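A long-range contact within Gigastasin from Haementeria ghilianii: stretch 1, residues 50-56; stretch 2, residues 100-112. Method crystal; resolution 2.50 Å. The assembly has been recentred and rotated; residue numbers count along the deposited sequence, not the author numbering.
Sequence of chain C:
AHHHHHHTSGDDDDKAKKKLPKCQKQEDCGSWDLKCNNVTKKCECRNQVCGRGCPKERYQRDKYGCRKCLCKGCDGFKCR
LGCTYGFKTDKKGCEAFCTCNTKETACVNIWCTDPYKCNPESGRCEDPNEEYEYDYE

Stretch 1 50-56: CGRGCPK
Stretch 2 100-112: CNTKETACVNIWC

The two stretches of gigastasin, at least 49 residues apart in sequence wherever they touch, are joined by a buried arginine that binds backbone carbonyls and by a proline packed on a tryptophan face, with one main-chain hydrogen bond between these two sites. Neither stretch forms a regular helix or strand across the contact, which buries 452 Å² counting both sides. The CA atoms of R52 and I110 lie 4.9 Å apart and those of G53 and W111 5.1 Å, so in this register the numbering rises together along both stretches. At its centre W111 N donates to R52 O at 2.8 Å, with an N-H...O angle of 154°.

R52 (phi/psi -121/-12) contributes the most buried area, 154 Å². Its CA-to-CB bond points sideways, but chi angles of -67° (m), -177° (t), 63° (p) and 86° bring the guanidinium into the other stretch. There a type I turn from T105 to V108, closed by V108 N to T105 O at 3.1 Å, presents main-chain oxygens. R52 NH1 donates to A106 O at 2.8 Å and a nearly straight 170°, whereas R52 NH2 reaches N109 O at 2.9 Å with a more bent 133°. V108 O is also only 2.7 Å from R52 NH2, but the angle is too poor for a hydrogen bond. A planar group with several N-H donors suits this cluster of carbonyls. N101 ND2 lies over one guanidinium face, 3.4 Å from R52 NH1, a contact between two donors; I110 CD1 covers the opposite face. N101 is held by T105 OG1, which donates to N101 OD1 at 2.6 Å.

I110 is extended (-146/150), with chi1 -162° and chi2 174°, both t. Its long side chain lies along the aliphatic part of the arginine, with I110 CG1 3.7 Å from R52 CB.

G53 follows at phi/psi 67/-174. Positive phi favours glycine, and an ideal CB here would point toward stretch 2 and clash with W111 O at 2.6 Å. The chain then extends through C54 (-126/152), whose CA-to-CB bond points away from stretch 2, and P55 (-71/153), whose ring is C-gamma endo.

W111 (-134/91) directs its CA-to-CB bond toward stretch 1, and chi1 -58° (m) with chi2 -92° lays the indole beneath C54 C and P55 CA. P55 CD sits 3.6 Å from the centroid of the W111 six-membered ring, 7° off its normal, a CH-pi contact; P55 CB is 3.5 Å from W111 CE2. The compact, rigid proline ring, with its CH groups over the face, suits the broad indole, of whose residue 112 Å² is covered.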

ATOM      1  N   CYS C  50       1.189 -33.944 -10.560  1.00 72.19           N
ATOM      2  CA  CYS C  50       2.296 -33.024 -10.342  1.00 66.86           C
ATOM      3  C   CYS C  50       2.385 -32.022 -11.484  1.00 64.80           C
ATOM      4  O   CYS C  50       2.202 -32.380 -12.647  1.00 66.59           O
ATOM      5  CB  CYS C  50       3.609 -33.790 -10.186  1.00 64.94           C
ATOM      6  SG  CYS C  50       3.657 -34.837  -8.709  1.00 85.90           S
ATOM      7  N   GLY C  51       2.658 -30.767 -11.133  1.00 63.10           N
ATOM      8  CA  GLY C  51       2.708 -29.678 -12.092  1.00 64.20           C
ATOM      9  C   GLY C  51       3.589 -29.962 -13.291  1.00 65.69           C
ATOM     10  O   GLY C  51       3.165 -29.805 -14.437  1.00 58.13           O
ATOM     11  N   ARG C  52       4.818 -30.389 -13.028  1.00 64.08           N
ATOM     12  CA  ARG C  52       5.740 -30.722 -14.104  1.00 64.63           C
ATOM     13  C   ARG C  52       6.199 -32.174 -14.000  1.00 66.35           C
ATOM     14  O   ARG C  52       6.794 -32.717 -14.929  1.00 67.85           O
ATOM     15  CB  ARG C  52       6.936 -29.766 -14.096  1.00 61.50           C
ATOM     16  CG  ARG C  52       6.556 -28.333 -14.460  1.00 61.11           C
ATOM     17  CD  ARG C  52       7.763 -27.405 -14.522  1.00 58.72           C
ATOM     18  NE  ARG C  52       8.707 -27.783 -15.568  1.00 58.35           N
ATOM     19  CZ  ARG C  52       8.618 -27.387 -16.832  1.00 58.12           C
ATOM     20  NH1 ARG C  52       7.620 -26.604 -17.215  1.00 57.60           N
ATOM     21  NH2 ARG C  52       9.527 -27.774 -17.714  1.00 60.85           N
ATOM     22  N   GLY C  53       5.905 -32.797 -12.863  1.00 67.03           N
ATOM     23  CA  GLY C  53       6.198 -34.203 -12.659  1.00 67.39           C
ATOM     24  C   GLY C  53       7.675 -34.537 -12.593  1.00 65.40           C
ATOM     25  O   GLY C  53       8.528 -33.650 -12.599  1.00 61.78           O
ATOM     26  N   CYS C  54       7.970 -35.831 -12.525  1.00 68.41           N
ATOM     27  CA  CYS C  54       9.343 -36.317 -12.486  1.00 69.09           C
ATOM     28  C   CYS C  54       9.579 -37.340 -13.588  1.00 74.37           C
ATOM     29  O   CYS C  54       8.647 -38.023 -14.013  1.00 79.84           O
ATOM     30  CB  CYS C  54       9.661 -36.936 -11.125  1.00 69.21           C
ATOM     31  SG  CYS C  54       9.714 -35.759  -9.765  1.00 78.37           S
ATOM     32  N   PRO C  55      10.830 -37.451 -14.057  1.00 73.49           N
ATOM     33  CA  PRO C  55      11.158 -38.448 -15.081  1.00 78.03           C
ATOM     34  C   PRO C  55      11.137 -39.873 -14.526  1.00 82.73           C
ATOM     35  O   PRO C  55      11.353 -40.054 -13.330  1.00 80.85           O
ATOM     36  CB  PRO C  55      12.573 -38.051 -15.514  1.00 76.39           C
ATOM     37  CG  PRO C  55      13.144 -37.359 -14.325  1.00 73.44           C
ATOM     38  CD  PRO C  55      11.995 -36.624 -13.694  1.00 69.69           C
ATOM     39  N   LYS C  56      10.872 -40.851 -15.391  1.00 89.74           N
ATOM     40  CA  LYS C  56      10.921 -42.273 -15.037  1.00 95.63           C
ATOM     41  C   LYS C  56      10.243 -42.576 -13.702  1.00 97.10           C
ATOM     42  O   LYS C  56       9.098 -42.188 -13.472  1.00 97.71           O
ATOM     43  CB  LYS C  56      12.365 -42.753 -15.010  1.00 95.07           C
ATOM     44  N   CYS C 100      12.802 -18.598 -14.251  1.00 46.08           N
ATOM     45  CA  CYS C 100      11.591 -18.949 -14.975  1.00 46.26           C
ATOM     46  C   CYS C 100      11.935 -19.506 -16.338  1.00 45.71           C
ATOM     47  O   CYS C 100      12.977 -19.181 -16.893  1.00 48.66           O
ATOM     48  CB  CYS C 100      10.676 -17.734 -15.118  1.00 47.48           C
ATOM     49  SG  CYS C 100       9.850 -17.260 -13.590  1.00 92.65           S
ATOM     50  N   ASN C 101      11.066 -20.364 -16.860  1.00 44.32           N
ATOM     51  CA  ASN C 101      11.160 -20.793 -18.247  1.00 48.37           C
ATOM     52  C   ASN C 101      10.868 -19.635 -19.188  1.00 52.18           C
ATOM     53  O   ASN C 101      10.167 -18.692 -18.821  1.00 44.03           O
ATOM     54  CB  ASN C 101      10.182 -21.938 -18.528  1.00 51.31           C
ATOM     55  CG  ASN C 101      10.729 -23.293 -18.126  1.00 50.88           C
ATOM     56  OD1 ASN C 101      11.866 -23.634 -18.440  1.00 55.52           O
ATOM     57  ND2 ASN C 101       9.915 -24.072 -17.426  1.00 47.31           N
ATOM     58  N   THR C 102      11.410 -19.700 -20.400  1.00 52.78           N
ATOM     59  CA  THR C 102      10.925 -18.839 -21.470  1.00 54.59           C
ATOM     60  C   THR C 102       9.799 -19.584 -22.166  1.00 59.69           C
ATOM     61  O   THR C 102       9.561 -20.759 -21.880  1.00 60.22           O
ATOM     62  CB  THR C 102      12.025 -18.469 -22.487  1.00 57.36           C
ATOM     63  OG1 THR C 102      12.627 -19.660 -23.007  1.00 59.44           O
ATOM     64  CG2 THR C 102      13.094 -17.614 -21.833  1.00 55.71           C
ATOM     65  N   LYS C 103       9.116 -18.913 -23.088  1.00 59.07           N
ATOM     66  CA  LYS C 103       8.053 -19.540 -23.865  1.00 64.58           C
ATOM     67  C   LYS C 103       8.554 -20.796 -24.591  1.00 68.44           C
ATOM     68  O   LYS C 103       7.766 -21.661 -24.980  1.00 68.86           O
ATOM     69  CB  LYS C 103       7.486 -18.533 -24.867  1.00 68.20           C
ATOM     70  CG  LYS C 103       6.278 -19.013 -25.649  1.00 76.37           C
ATOM     71  CD  LYS C 103       5.759 -17.925 -26.579  1.00 79.07           C
ATOM     72  CE  LYS C 103       4.536 -18.389 -27.353  1.00 86.13           C
ATOM     73  NZ  LYS C 103       4.015 -17.322 -28.254  1.00 93.22           N
ATOM     74  N   GLU C 104       9.873 -20.894 -24.745  1.00 71.74           N
ATOM     75  CA  GLU C 104      10.499 -21.954 -25.529  1.00 80.01           C
ATOM     76  C   GLU C 104      10.841 -23.179 -24.681  1.00 71.97           C
ATOM     77  O   GLU C 104      10.790 -24.310 -25.164  1.00 71.32           O
ATOM     78  CB  GLU C 104      11.773 -21.428 -26.202  1.00 92.48           C
ATOM     79  CG  GLU C 104      11.746 -19.945 -26.581  1.00104.85           C
ATOM     80  CD  GLU C 104      10.511 -19.525 -27.366  1.00116.83           C
ATOM     81  OE1 GLU C 104      10.034 -20.306 -28.221  1.00122.56           O
ATOM     82  OE2 GLU C 104      10.018 -18.400 -27.128  1.00119.09           O
ATOM     83  N   THR C 105      11.211 -22.950 -23.425  1.00 64.49           N
ATOM     84  CA  THR C 105      11.594 -24.042 -22.535  1.00 62.06           C
ATOM     85  C   THR C 105      10.447 -24.396 -21.596  1.00 60.06           C
ATOM     86  O   THR C 105      10.621 -25.154 -20.640  1.00 59.01           O
ATOM     87  CB  THR C 105      12.855 -23.695 -21.707  1.00 59.50           C
ATOM     88  OG1 THR C 105      12.557 -22.649 -20.769  1.00 54.95           O
ATOM     89  CG2 THR C 105      13.979 -23.251 -22.629  1.00 60.83           C
ATOM     90  N   ALA C 106       9.274 -23.845 -21.893  1.00 59.39           N
ATOM     91  CA  ALA C 106       8.078 -24.069 -21.093  1.00 59.15           C
ATOM     92  C   ALA C 106       7.726 -25.549 -21.017  1.00 60.25           C
ATOM     93  O   ALA C 106       7.299 -26.043 -19.974  1.00 59.42           O
ATOM     94  CB  ALA C 106       6.913 -23.282 -21.662  1.00 63.44           C
ATOM     95  N   CYS C 107       7.915 -26.247 -22.131  1.00 59.75           N
ATOM     96  CA  CYS C 107       7.612 -27.670 -22.213  1.00 66.58           C
ATOM     97  C   CYS C 107       8.886 -28.511 -22.302  1.00 66.57           C
ATOM     98  O   CYS C 107       8.846 -29.682 -22.680  1.00 69.04           O
ATOM     99  CB  CYS C 107       6.702 -27.950 -23.412  1.00 67.73           C
ATOM    100  SG  CYS C 107       5.018 -27.321 -23.212  1.00104.04           S
ATOM    101  N   VAL C 108      10.015 -27.908 -21.953  1.00 46.59           N
ATOM    102  CA  VAL C 108      11.274 -28.636 -21.888  1.00 50.59           C
ATOM    103  C   VAL C 108      11.493 -29.162 -20.473  1.00 55.08           C
ATOM    104  O   VAL C 108      11.397 -28.405 -19.504  1.00 57.42           O
ATOM    105  CB  VAL C 108      12.459 -27.752 -22.306  1.00 48.55           C
ATOM    106  CG1 VAL C 108      13.772 -28.458 -22.022  1.00 46.91           C
ATOM    107  CG2 VAL C 108      12.342 -27.388 -23.770  1.00 44.14           C
ATOM    108  N   ASN C 109      11.780 -30.459 -20.371  1.00 57.99           N
ATOM    109  CA  ASN C 109      11.913 -31.150 -19.090  1.00 59.66           C
ATOM    110  C   ASN C 109      10.612 -31.103 -18.304  1.00 58.27           C
ATOM    111  O   ASN C 109      10.509 -30.431 -17.279  1.00 54.16           O
ATOM    112  CB  ASN C 109      13.059 -30.563 -18.263  1.00 62.37           C
ATOM    113  CG  ASN C 109      14.420 -30.879 -18.849  1.00 64.05           C
ATOM    114  OD1 ASN C 109      14.713 -32.027 -19.179  1.00 67.08           O
ATOM    115  ND2 ASN C 109      15.254 -29.858 -18.994  1.00 61.99           N
ATOM    116  N   ILE C 110       9.616 -31.821 -18.807  1.00 62.18           N
ATOM    117  CA  ILE C 110       8.325 -31.932 -18.146  1.00 63.69           C
ATOM    118  C   ILE C 110       7.781 -33.331 -18.423  1.00 64.90           C
ATOM    119  O   ILE C 110       8.101 -33.933 -19.447  1.00 67.83           O
ATOM    120  CB  ILE C 110       7.336 -30.837 -18.625  1.00 54.45           C
ATOM    121  CG1 ILE C 110       6.177 -30.682 -17.639  1.00 52.24           C
ATOM    122  CG2 ILE C 110       6.840 -31.118 -20.042  1.00 53.67           C
ATOM    123  CD1 ILE C 110       5.239 -29.538 -17.967  1.00 50.58           C
ATOM    124  N   TRP C 111       6.988 -33.864 -17.500  1.00 64.90           N
ATOM    125  CA  TRP C 111       6.535 -35.246 -17.617  1.00 66.86           C
ATOM    126  C   TRP C 111       5.042 -35.379 -17.339  1.00 67.78           C
ATOM    127  O   TRP C 111       4.619 -35.565 -16.194  1.00 67.86           O
ATOM    128  CB  TRP C 111       7.353 -36.135 -16.679  1.00 67.40           C
ATOM    129  CG  TRP C 111       8.820 -36.054 -16.984  1.00 69.55           C
ATOM    130  CD1 TRP C 111       9.526 -36.864 -17.822  1.00 70.87           C
ATOM    131  CD2 TRP C 111       9.753 -35.084 -16.487  1.00 70.16           C
ATOM    132  NE1 TRP C 111      10.843 -36.472 -17.865  1.00 69.07           N
ATOM    133  CE2 TRP C 111      11.008 -35.380 -17.056  1.00 68.27           C
ATOM    134  CE3 TRP C 111       9.649 -34.000 -15.610  1.00 69.75           C
ATOM    135  CZ2 TRP C 111      12.150 -34.634 -16.776  1.00 67.31           C
ATOM    136  CZ3 TRP C 111      10.785 -33.259 -15.335  1.00 69.43           C
ATOM    137  CH2 TRP C 111      12.019 -33.581 -15.917  1.00 68.27           C
ATOM    138  N   CYS C 112       4.254 -35.276 -18.406  1.00 66.86           N
ATOM    139  CA  CYS C 112       2.800 -35.326 -18.324  1.00 69.34           C
ATOM    140  C   CYS C 112       2.269 -36.648 -18.860  1.00 74.77           C
ATOM    141  O   CYS C 112       2.705 -37.122 -19.910  1.00 76.55           O
ATOM    142  CB  CYS C 112       2.172 -34.167 -19.105  1.00 69.86           C
ATOM    143  SG  CYS C 112       2.684 -32.507 -18.597  1.00115.56           S
TER